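Local coordinates for protein serpin (Taeniopygia guttata, PDB 5HGC) that binds a cortisol-related steroid and belongs to the serpin family, whose members are generally serine protease inhibitors, at residues N230-A235 with D361-S366; V95-M100 with V173-S178. All blocks are in the same frame, centred on the assembly; numbering follows the deposited sequence.

Interaction 1: N230-A235 with D361-S366. With HCY ((11alpha,14beta)-11,17,21-trihydroxypregn-4-ene-3,20-dione), chain B.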
loop_
_atom_site.group_PDB
_atom_site.type_symbol
_atom_site.label_atom_id
_atom_site.label_comp_id
_atom_site.label_asym_id
_atom_site.label_seq_id
_atom_site.Cartn_x
_atom_site.Cartn_y
_atom_site.Cartn_z
ATOM N N ASN A 230 -4.364 1.230 -17.305
ATOM C CA ASN A 230 -5.757 1.059 -17.761
ATOM C C ASN A 230 -6.631 1.059 -16.548
ATOM O O ASN A 230 -6.279 0.449 -15.527
ATOM C CB ASN A 230 -5.942 -0.261 -18.498
ATOM C CG ASN A 230 -5.389 -0.203 -19.893
ATOM O OD1 ASN A 230 -4.851 -1.201 -20.398
ATOM N ND2 ASN A 230 -5.484 0.986 -20.538
ATOM N N GLY A 231 -7.755 1.730 -16.638
ATOM C CA GLY A 231 -8.599 1.853 -15.472
ATOM C C GLY A 231 -8.284 3.183 -14.852
ATOM O O GLY A 231 -8.048 4.152 -15.541
ATOM N N SER A 232 -8.285 3.259 -13.547
ATOM C CA SER A 232 -8.097 4.552 -12.907
ATOM C C SER A 232 -6.794 4.652 -12.076
ATOM O O SER A 232 -6.511 5.740 -11.573
ATOM C CB SER A 232 -9.305 4.881 -12.037
ATOM O OG SER A 232 -9.543 3.785 -11.157
ATOM N N ALA A 233 -6.053 3.552 -11.906
ATOM C CA ALA A 233 -4.780 3.567 -11.151
ATOM C C ALA A 233 -3.736 4.306 -11.948
ATOM O O ALA A 233 -3.794 4.317 -13.148
ATOM C CB ALA A 233 -4.258 2.160 -10.804
ATOM N N THR A 234 -2.783 4.914 -11.268
ATOM C CA THR A 234 -1.675 5.591 -11.912
ATOM C C THR A 234 -0.393 5.369 -11.100
ATOM O O THR A 234 -0.455 5.207 -9.881
ATOM C CB THR A 234 -2.028 7.103 -12.059
ATOM O OG1 THR A 234 -1.110 7.728 -12.961
ATOM C CG2 THR A 234 -2.072 7.840 -10.686
ATOM N N ALA A 235 0.760 5.328 -11.767
ATOM C CA ALA A 235 2.042 5.138 -11.061
ATOM C C ALA A 235 2.982 6.344 -11.197
ATOM O O ALA A 235 3.252 6.772 -12.316
ATOM C CB ALA A 235 2.698 3.872 -11.536
ATOM N N ASP A 361 -5.034 5.532 -6.846
ATOM C CA ASP A 361 -6.277 5.532 -7.618
ATOM C C ASP A 361 -6.771 6.969 -7.923
ATOM O O ASP A 361 -6.993 7.732 -6.977
ATOM C CB ASP A 361 -7.353 4.694 -6.917
ATOM C CG ASP A 361 -8.691 4.702 -7.665
ATOM O OD1 ASP A 361 -8.685 4.783 -8.933
ATOM O OD2 ASP A 361 -9.755 4.649 -6.967
ATOM N N ARG A 362 -6.952 7.302 -9.216
ATOM C CA ARG A 362 -7.469 8.614 -9.653
ATOM C C ARG A 362 -8.955 8.859 -9.360
ATOM O O ARG A 362 -9.325 10.012 -9.162
ATOM C CB ARG A 362 -7.185 8.925 -11.123
ATOM C CG ARG A 362 -5.730 9.106 -11.501
ATOM C CD ARG A 362 -5.622 9.060 -13.021
ATOM N NE ARG A 362 -5.559 7.670 -13.484
ATOM C CZ ARG A 362 -5.587 7.283 -14.762
ATOM N NH1 ARG A 362 -5.714 8.220 -15.717
ATOM N NH2 ARG A 362 -5.509 5.964 -15.080
ATOM N N ASP A 363 -9.782 7.802 -9.304
ATOM C CA ASP A 363 -11.201 7.888 -8.864
ATOM C C ASP A 363 -11.446 8.165 -7.393
ATOM O O ASP A 363 -12.429 8.813 -7.048
ATOM C CB ASP A 363 -11.968 6.645 -9.220
ATOM C CG ASP A 363 -12.173 6.504 -10.706
ATOM O OD1 ASP A 363 -12.066 7.503 -11.490
ATOM O OD2 ASP A 363 -12.415 5.360 -11.102
ATOM N N THR A 364 -10.554 7.730 -6.513
ATOM C CA THR A 364 -10.741 8.010 -5.075
ATOM C C THR A 364 -9.616 8.826 -4.471
ATOM O O THR A 364 -9.619 9.087 -3.255
ATOM C CB THR A 364 -10.799 6.702 -4.291
ATOM O OG1 THR A 364 -9.629 5.918 -4.614
ATOM C CG2 THR A 364 -12.051 5.928 -4.622
ATOM N N ASN A 365 -8.636 9.187 -5.300
ATOM C CA ASN A 365 -7.451 9.868 -4.819
ATOM C C ASN A 365 -6.833 9.234 -3.588
ATOM O O ASN A 365 -6.591 9.922 -2.591
ATOM C CB ASN A 365 -7.745 11.338 -4.539
ATOM C CG ASN A 365 -7.950 12.146 -5.820
ATOM O OD1 ASN A 365 -7.454 11.789 -6.897
ATOM N ND2 ASN A 365 -8.708 13.227 -5.708
ATOM N N SER A 366 -6.592 7.926 -3.652
ATOM C CA SER A 366 -5.968 7.230 -2.533
ATOM C C SER A 366 -4.677 6.592 -2.974
ATOM O O SER A 366 -4.547 6.141 -4.128
ATOM C CB SER A 366 -6.882 6.155 -1.918
ATOM O OG SER A 366 -7.295 5.280 -2.936
HETATM C C1 HCY B . -3.736 16.028 -3.233
HETATM C C2 HCY B . -3.805 16.613 -1.825
HETATM C C3 HCY B . -4.305 15.604 -0.816
HETATM C C4 HCY B . -4.354 14.160 -1.150
HETATM C C5 HCY B . -3.655 13.698 -2.194
HETATM C C6 HCY B . -3.322 12.223 -2.259
HETATM C C7 HCY B . -3.645 11.667 -3.664
HETATM C C8 HCY B . -3.217 12.540 -4.849
HETATM C C9 HCY B . -3.700 13.992 -4.639
HETATM C C10 HCY B . -3.180 14.608 -3.320
HETATM C C12 HCY B . -4.007 14.259 -7.249
HETATM C C11 HCY B . -3.592 14.906 -5.910
HETATM C C13 HCY B . -3.440 12.815 -7.396
HETATM C C14 HCY B . -3.813 12.024 -6.140
HETATM C C15 HCY B . -3.683 10.574 -6.541
HETATM C C16 HCY B . -4.078 10.520 -8.011
HETATM C C17 HCY B . -4.136 11.987 -8.507
HETATM C C18 HCY B . -1.906 12.778 -7.661
HETATM C C19 HCY B . -1.642 14.663 -3.185
HETATM C C20 HCY B . -3.580 12.160 -9.909
HETATM C C21 HCY B . -4.171 13.190 -10.849
HETATM O O1 HCY B . -4.602 15.986 0.297
HETATM O O2 HCY B . -2.201 15.237 -5.971
HETATM O O3 HCY B . -5.518 12.384 -8.657
HETATM O O4 HCY B . -2.647 11.476 -10.301
HETATM O O5 HCY B . -3.029 13.715 -11.524
#

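Interaction 2: V95-M100 with V173-S178. Unlike the reference sequence in segment 173-178: Ser178 (reference Asn).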
loop_
_atom_site.group_PDB
_atom_site.type_symbol
_atom_site.label_atom_id
_atom_site.label_comp_id
_atom_site.label_asym_id
_atom_site.label_seq_id
_atom_site.Cartn_x
_atom_site.Cartn_y
_atom_site.Cartn_z
ATOM N N VAL A 95 -9.957 -0.464 -10.736
ATOM C CA VAL A 95 -8.738 -0.903 -10.075
ATOM C C VAL A 95 -8.692 -2.404 -9.903
ATOM O O VAL A 95 -7.720 -3.026 -10.304
ATOM C CB VAL A 95 -8.540 -0.214 -8.721
ATOM C CG1 VAL A 95 -7.185 -0.560 -8.121
ATOM C CG2 VAL A 95 -8.612 1.292 -8.869
ATOM N N GLN A 96 -9.756 -2.979 -9.337
ATOM C CA GLN A 96 -9.814 -4.418 -8.987
ATOM C C GLN A 96 -8.615 -4.785 -8.150
ATOM O O GLN A 96 -7.802 -5.613 -8.548
ATOM C CB GLN A 96 -9.924 -5.343 -10.217
ATOM C CG GLN A 96 -11.277 -5.300 -10.918
ATOM C CD GLN A 96 -11.156 -5.531 -12.408
ATOM O OE1 GLN A 96 -11.477 -6.615 -12.914
ATOM N NE2 GLN A 96 -10.670 -4.511 -13.123
ATOM N N LEU A 97 -8.499 -4.144 -6.998
ATOM C CA LEU A 97 -7.292 -4.212 -6.209
ATOM C C LEU A 97 -7.291 -5.549 -5.448
ATOM O O LEU A 97 -6.241 -6.129 -5.181
ATOM C CB LEU A 97 -7.289 -3.024 -5.274
ATOM C CG LEU A 97 -6.156 -2.869 -4.295
ATOM C CD1 LEU A 97 -4.808 -2.699 -5.007
ATOM C CD2 LEU A 97 -6.496 -1.690 -3.373
ATOM N N ASN A 98 -8.500 -6.034 -5.150
ATOM C CA ASN A 98 -8.729 -7.202 -4.329
ATOM C C ASN A 98 -8.021 -7.182 -2.973
ATOM O O ASN A 98 -7.353 -8.119 -2.588
ATOM C CB ASN A 98 -8.573 -8.484 -5.160
ATOM C CG ASN A 98 -9.588 -8.524 -6.337
ATOM O OD1 ASN A 98 -10.761 -8.128 -6.187
ATOM N ND2 ASN A 98 -9.128 -8.959 -7.518
ATOM N N MET A 99 -8.189 -6.098 -2.233
ATOM C CA MET A 99 -7.483 -5.973 -0.960
ATOM C C MET A 99 -8.327 -6.627 0.091
ATOM O O MET A 99 -9.545 -6.501 0.068
ATOM C CB MET A 99 -7.204 -4.524 -0.607
ATOM C CG MET A 99 -8.387 -3.585 -0.498
ATOM S SD MET A 99 -7.861 -2.179 0.515
ATOM C CE MET A 99 -9.316 -1.202 0.245
ATOM N N MET A 100 -7.670 -7.339 1.001
ATOM C CA MET A 100 -8.367 -8.175 1.979
ATOM C C MET A 100 -7.829 -8.026 3.389
ATOM O O MET A 100 -6.611 -7.900 3.598
ATOM C CB MET A 100 -8.334 -9.625 1.533
ATOM C CG MET A 100 -9.133 -9.853 0.251
ATOM S SD MET A 100 -8.673 -11.185 -0.913
ATOM C CE MET A 100 -6.978 -10.826 -1.439
ATOM N N VAL A 173 -2.648 -7.862 0.003
ATOM C CA VAL A 173 -3.096 -7.293 -1.294
ATOM C C VAL A 173 -2.026 -7.572 -2.317
ATOM O O VAL A 173 -0.845 -7.368 -2.041
ATOM C CB VAL A 173 -3.426 -5.777 -1.203
ATOM C CG1 VAL A 173 -2.260 -5.013 -0.596
ATOM C CG2 VAL A 173 -3.863 -5.258 -2.549
ATOM N N TYR A 174 -2.463 -8.108 -3.452
ATOM C CA TYR A 174 -1.627 -8.318 -4.632
ATOM C C TYR A 174 -2.183 -7.405 -5.757
ATOM O O TYR A 174 -3.417 -7.246 -5.891
ATOM C CB TYR A 174 -1.636 -9.793 -5.103
ATOM C CG TYR A 174 -1.085 -9.977 -6.521
ATOM C CD1 TYR A 174 0.310 -10.169 -6.751
ATOM C CD2 TYR A 174 -1.941 -9.926 -7.659
ATOM C CE1 TYR A 174 0.814 -10.366 -8.050
ATOM C CE2 TYR A 174 -1.429 -10.076 -8.966
ATOM C CZ TYR A 174 -0.068 -10.288 -9.144
ATOM O OH TYR A 174 0.409 -10.444 -10.411
ATOM N N PHE A 175 -1.279 -6.832 -6.568
ATOM C CA PHE A 175 -1.697 -6.056 -7.710
ATOM C C PHE A 175 -0.737 -6.281 -8.865
ATOM O O PHE A 175 0.482 -6.460 -8.675
ATOM C CB PHE A 175 -1.807 -4.560 -7.315
ATOM C CG PHE A 175 -2.283 -3.634 -8.432
ATOM C CD1 PHE A 175 -3.641 -3.615 -8.843
ATOM C CD2 PHE A 175 -1.381 -2.783 -9.089
ATOM C CE1 PHE A 175 -4.081 -2.764 -9.877
ATOM C CE2 PHE A 175 -1.822 -1.936 -10.122
ATOM C CZ PHE A 175 -3.177 -1.923 -10.524
ATOM N N LYS A 176 -1.297 -6.288 -10.065
ATOM C CA LYS A 176 -0.544 -6.142 -11.322
ATOM C C LYS A 176 -1.374 -5.254 -12.228
ATOM O O LYS A 176 -2.572 -5.523 -12.534
ATOM C CB LYS A 176 -0.274 -7.487 -11.977
ATOM C CG LYS A 176 0.335 -7.410 -13.371
ATOM C CD LYS A 176 1.088 -8.702 -13.702
ATOM C CE LYS A 176 1.688 -8.627 -15.082
ATOM N NZ LYS A 176 2.037 -9.932 -15.686
ATOM N N GLY A 177 -0.783 -4.151 -12.639
ATOM C CA GLY A 177 -1.572 -3.265 -13.441
ATOM C C GLY A 177 -1.427 -3.621 -14.903
ATOM O O GLY A 177 -0.402 -4.177 -15.328
ATOM N N SER A 178 -2.435 -3.273 -15.683
ATOM C CA SER A 178 -2.209 -3.193 -17.108
ATOM C C SER A 178 -1.845 -1.740 -17.551
ATOM O O SER A 178 -2.593 -0.777 -17.263
ATOM C CB SER A 178 -3.435 -3.710 -17.846
ATOM O OG SER A 178 -3.144 -3.816 -19.213
HETATM O O HOH W 1 -5.341 -6.876 -7.827
HETATM O O HOH W 2 -5.130 -8.611 -3.913
#

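Interaction 1: N230-A235 with D361-S366
In serpin terms this is the end of sheet B: the tight turn joining strands 355-361 and 366-373, a hairpin with a G1 beta bulge where Asn365 and Ser366 both face Asp361, lies against the start of strand 233-240. The backbones meet at one antiparallel, non-hydrogen-bonded pair, Ala233 with Asp361.

Hydrogen bonds do most of the work. Ser232 O takes two from a single residue: Arg362 N approaches at 2.9 Å along a fairly straight line (N-H...O 163°), while the arginine chain, bent at chi3 (-83°), folds back so that NE reaches the same oxygen from above its carbonyl plane. Arg362 NH2 goes on to Ala233 O at 3.1 Å. An alanine at Arg362 would remove the NE and NH2 bonds, leaving the backbone N alone on Ser232 O, and would probably loosen the turn's grip on the strand.

On the acidic side, Ser232 OG donates to Asp361 OD1 at 2.6 Å, from above the carboxylate plane. Asp361 OD2 receives Thr364 OG1 at 2.7 Å, so this buried carboxylate is gripped at both oxygens, which would probably favour its charged form, although the nearby Asp363 carboxylate would work against this.

Packing is lighter. Thr234 crosses the arginine chain at about a right angle, CB 3.8 Å from Arg362 NE, while its OG1 is hydrogen-bonded to His228 and Arg226.

The steroid lies along the turn. Arg226 and Ser261 bind it too; here its O3 hydroxyl donates to Asn365 OD1 at 2.7 Å, and its O4 lies 3.7 Å from Thr234 CG2.

Interaction 2: V95-M100 with V173-S178
Val173 meets the loop 95-100 where the two backbones run closest, its CA 4.6 Å from that of Met99. With CG2 anti to the backbone N, the valine turns this methyl into the angle between two loop residues: Leu97 CD1 lies 3.7 Å from Val173 CG2, and Met99 CB also touches the same methyl. The rest of the Met99 chain extends away, toward Ile85 and Leu88 of helix 74-89.

At Tyr174 it is the backbone that faces the loop, and water does the joining. One water accepts from Tyr174 N at 2.8 Å and is placed to donate to Asn98 O, 2.6 Å away. A second sits between Tyr174 O and Gln96 O, in position to donate to each. The two carbonyls Leu97 O and Tyr174 O stand only 3.1 Å apart with no hydrogen bond between them, since both are acceptors. The phenol OH is hydrogen-bonded to Asp324.

Phe175 has CG anti to the backbone N (chi1 -178°), which sends the ring back toward the loop. Val95 O lies in the ring plane at its edge, 3.7 Å from Phe175 CE1, and Leu97 CD1 comes within 4.1 Å of Phe175 CD1, the two side chains crossing at about a right angle. Tyr229 makes an edge-to-face contact with the same ring.

From Lys176, salt-bridged to Asp326, the segments diverge, and the CA atoms of Val95 and Gly177 are 8.3 Å apart. Since 167-176 also pairs directly with the parallel strand 316-325, the arrangement is that of serpin sheet A, the strand at its centre bordered by the approach to strand 100-106, with no reactive loop inserted beside it.

Followed from the N terminus, the chain passes helix 74-89 and the loop 95-100, then returns at 173-178, where interaction 2 closes a loop holding strands 100-106 and 126-130 and helices 113-123 and 135-149. That loop is complete before interaction 1 opens: from 230-235 the chain runs on through helix 254-263 and strands 265-283, 316-325 and 355-361 to the turn 361-366. The two are in series, neither nested nor crossed. Yet they touch in space, with Ser178 O 2.7 Å from Asn230 N, a probable hydrogen bond, and Val95 CG2 packed against Ser232 OG and Asp361 OD1. Together they join the central strand of sheet A to the steroid-binding end of sheet B.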